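PDB 4XAL: tegument protein VP22 from Human herpesvirus 1, which helps viral mRNAs accumulate and be translated late in infection, modulates the host-shutoff RNase UL41 and stabilises the microtubule network. Local coordinates for residues L101-R104 / A105-V109. Residues are numbered along the deposited sequence; the frame is centred on the assembly and turned at random.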
ATOM      1  N   LEU A 101       2.098   8.901   6.541  1.00 17.59           N
ATOM      2  CA  LEU A 101       1.327   7.879   5.825  1.00 14.50           C
ATOM      3  C   LEU A 101       0.694   8.379   4.519  1.00 16.48           C
ATOM      4  O   LEU A 101       0.929   7.803   3.458  1.00 15.36           O
ATOM      5  CB  LEU A 101       0.220   7.313   6.713  1.00 14.88           C
ATOM      6  CG  LEU A 101      -0.681   6.260   6.052  1.00 15.23           C
ATOM      7  CD1 LEU A 101       0.071   4.940   5.884  1.00 16.49           C
ATOM      8  CD2 LEU A 101      -1.930   6.040   6.878  1.00 17.52           C
ATOM      9  N   LEU A 102      -0.105   9.446   4.585  1.00 16.79           N
ATOM     10  CA  LEU A 102      -0.816   9.901   3.378  1.00 14.51           C
ATOM     11  C   LEU A 102       0.133  10.484   2.326  1.00 18.29           C
ATOM     12  O   LEU A 102      -0.009  10.222   1.121  1.00 17.40           O
ATOM     13  CB  LEU A 102      -1.887  10.942   3.737  1.00 15.72           C
ATOM     14  CG  LEU A 102      -3.014  10.489   4.677  1.00 16.32           C
ATOM     15  CD1 LEU A 102      -4.187  11.459   4.562  1.00 16.96           C
ATOM     16  CD2 LEU A 102      -3.470   9.061   4.382  1.00 15.50           C
ATOM     17  N   GLN A 103       1.078  11.296   2.784  1.00 18.34           N
ATOM     18  CA  GLN A 103       2.102  11.855   1.905  1.00 25.87           C
ATOM     19  C   GLN A 103       2.790  10.756   1.100  1.00 24.98           C
ATOM     20  O   GLN A 103       2.893  10.829  -0.130  1.00 24.57           O
ATOM     21  CB  GLN A 103       3.128  12.631   2.730  1.00 30.23           C
ATOM     22  CG  GLN A 103       4.412  12.957   1.981  1.00 41.31           C
ATOM     23  CD  GLN A 103       4.426  14.374   1.449  1.00 45.63           C
ATOM     24  OE1 GLN A 103       3.905  15.296   2.084  1.00 49.76           O
ATOM     25  NE2 GLN A 103       5.032  14.562   0.280  1.00 48.72           N
ATOM     26  N   ARG A 104       3.226   9.716   1.797  1.00 19.11           N
ATOM     27  CA  ARG A 104       3.937   8.614   1.157  1.00 21.18           C
ATOM     28  C   ARG A 104       3.038   7.881   0.175  1.00 20.56           C
ATOM     29  O   ARG A 104       3.485   7.481  -0.899  1.00 23.28           O
ATOM     30  CB  ARG A 104       4.473   7.622   2.197  1.00 22.59           C
ATOM     31  CG  ARG A 104       5.476   8.177   3.198  1.00 30.23           C
ATOM     32  CD  ARG A 104       6.859   8.356   2.596  1.00 36.93           C
ATOM     33  NE  ARG A 104       7.086   9.754   2.253  1.00 44.78           N
ATOM     34  CZ  ARG A 104       7.632  10.639   3.079  1.00 43.33           C
ATOM     35  NH1 ARG A 104       8.008  10.264   4.294  1.00 46.66           N
ATOM     36  NH2 ARG A 104       7.799  11.898   2.687  1.00 50.82           N
ATOM     37  N   ALA A 105       1.776   7.677   0.549  1.00 16.59           N
ATOM     38  CA  ALA A 105       0.836   6.998  -0.332  1.00 14.54           C
ATOM     39  C   ALA A 105       0.536   7.832  -1.581  1.00 19.24           C
ATOM     40  O   ALA A 105       0.293   7.288  -2.657  1.00 21.76           O
ATOM     41  CB  ALA A 105      -0.447   6.687   0.396  1.00 14.82           C
ATOM     42  N   ASN A 106       0.541   9.153  -1.438  1.00 15.89           N
ATOM     43  CA  ASN A 106       0.222  10.021  -2.570  1.00 18.78           C
ATOM     44  C   ASN A 106       1.394  10.168  -3.533  1.00 21.42           C
ATOM     45  O   ASN A 106       1.196  10.467  -4.706  1.00 20.67           O
ATOM     46  CB  ASN A 106      -0.213  11.408  -2.090  1.00 19.49           C
ATOM     47  CG  ASN A 106      -1.579  11.390  -1.449  1.00 15.40           C
ATOM     48  OD1 ASN A 106      -2.398  10.527  -1.752  1.00 15.60           O
ATOM     49  ND2 ASN A 106      -1.836  12.345  -0.554  1.00 19.15           N
ATOM     50  N   GLU A 107       2.602   9.974  -3.014  1.00 23.07           N
ATOM     51  CA  GLU A 107       3.831  10.076  -3.801  1.00 27.78           C
ATOM     52  C   GLU A 107       3.977   8.945  -4.806  1.00 28.19           C
ATOM     53  O   GLU A 107       4.722   9.066  -5.780  1.00 31.86           O
ATOM     54  CB  GLU A 107       5.055  10.069  -2.888  1.00 23.32           C
ATOM     55  CG  GLU A 107       5.306  11.347  -2.152  1.00 32.06           C
ATOM     56  CD  GLU A 107       6.468  11.212  -1.201  1.00 34.77           C
ATOM     57  OE1 GLU A 107       7.008  10.087  -1.076  1.00 38.58           O
ATOM     58  OE2 GLU A 107       6.848  12.230  -0.586  1.00 48.13           O
ATOM     59  N   LEU A 108       3.281   7.845  -4.548  1.00 25.64           N
ATOM     60  CA  LEU A 108       3.372   6.634  -5.371  1.00 33.82           C
ATOM     61  C   LEU A 108       2.998   6.870  -6.826  1.00 40.51           C
ATOM     62  O   LEU A 108       2.101   7.661  -7.127  1.00 38.25           O
ATOM     63  CB  LEU A 108       2.464   5.539  -4.798  1.00 31.99           C
ATOM     64  CG  LEU A 108       3.031   4.547  -3.781  1.00 40.52           C
ATOM     65  CD1 LEU A 108       4.158   5.153  -2.988  1.00 32.19           C
ATOM     66  CD2 LEU A 108       1.933   4.016  -2.854  1.00 29.61           C
ATOM     67  N   VAL A 109       3.684   6.173  -7.728  1.00 47.56           N
ATOM     68  CA  VAL A 109       3.333   6.197  -9.147  1.00 52.25           C
ATOM     69  C   VAL A 109       3.008   4.777  -9.630  1.00 56.03           C
ATOM     70  O   VAL A 109       3.622   3.814  -9.170  1.00 59.19           O
ATOM     71  CB  VAL A 109       4.469   6.804 -10.001  1.00 52.71           C
ATOM     72  CG1 VAL A 109       3.985   7.089 -11.410  1.00 53.49           C
ATOM     73  CG2 VAL A 109       5.008   8.070  -9.352  1.00 42.21           C
TER
HETATM   74  O   HOH W   1       6.163   6.752  -1.171  1.00 29.49           O
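The carboxylate of E107 is shared between Q103, one helical turn back, and R104, three residues back. With CG beside the backbone N (chi1 -75°) and an extended chain beyond, E107 reaches back past the Q103 carbonyl. The Q103 side chain crosses that of E107 at a slant, its NE2 donating to E107 OE2 at 3.1 Å (N-H...O 157°). The donor arrives on the anti side of that oxygen, with amide and carboxylate planes 77° apart. R104 instead lies alongside E107, pointing the same way, and presents its guanidinium edge. Both bonds of this salt bridge are weak: R104 NE to E107 OE1 at 3.3 Å and R104 NH2 to E107 OE2 at 3.4 Å. A water donates to R104 O at 2.8 Å and, weakly, to E107 OE1. Along the backbone, the amides of A105, N106 and E107 bond to the carbonyls of L101, L102 and Q103 respectively, and L108 CD1 packs 3.2 Å from R104 O. On another face, N106 OD1 accepts from L26 N, and L101, L102, N106 and L108 touch helix 41-74. The R104–E107 (i to i+3) and Q103–E107 (i to i+4) links are characteristic of the solvent-facing side of an alpha-helix, here 101-107, the last helix of the modelled VP22 core domain.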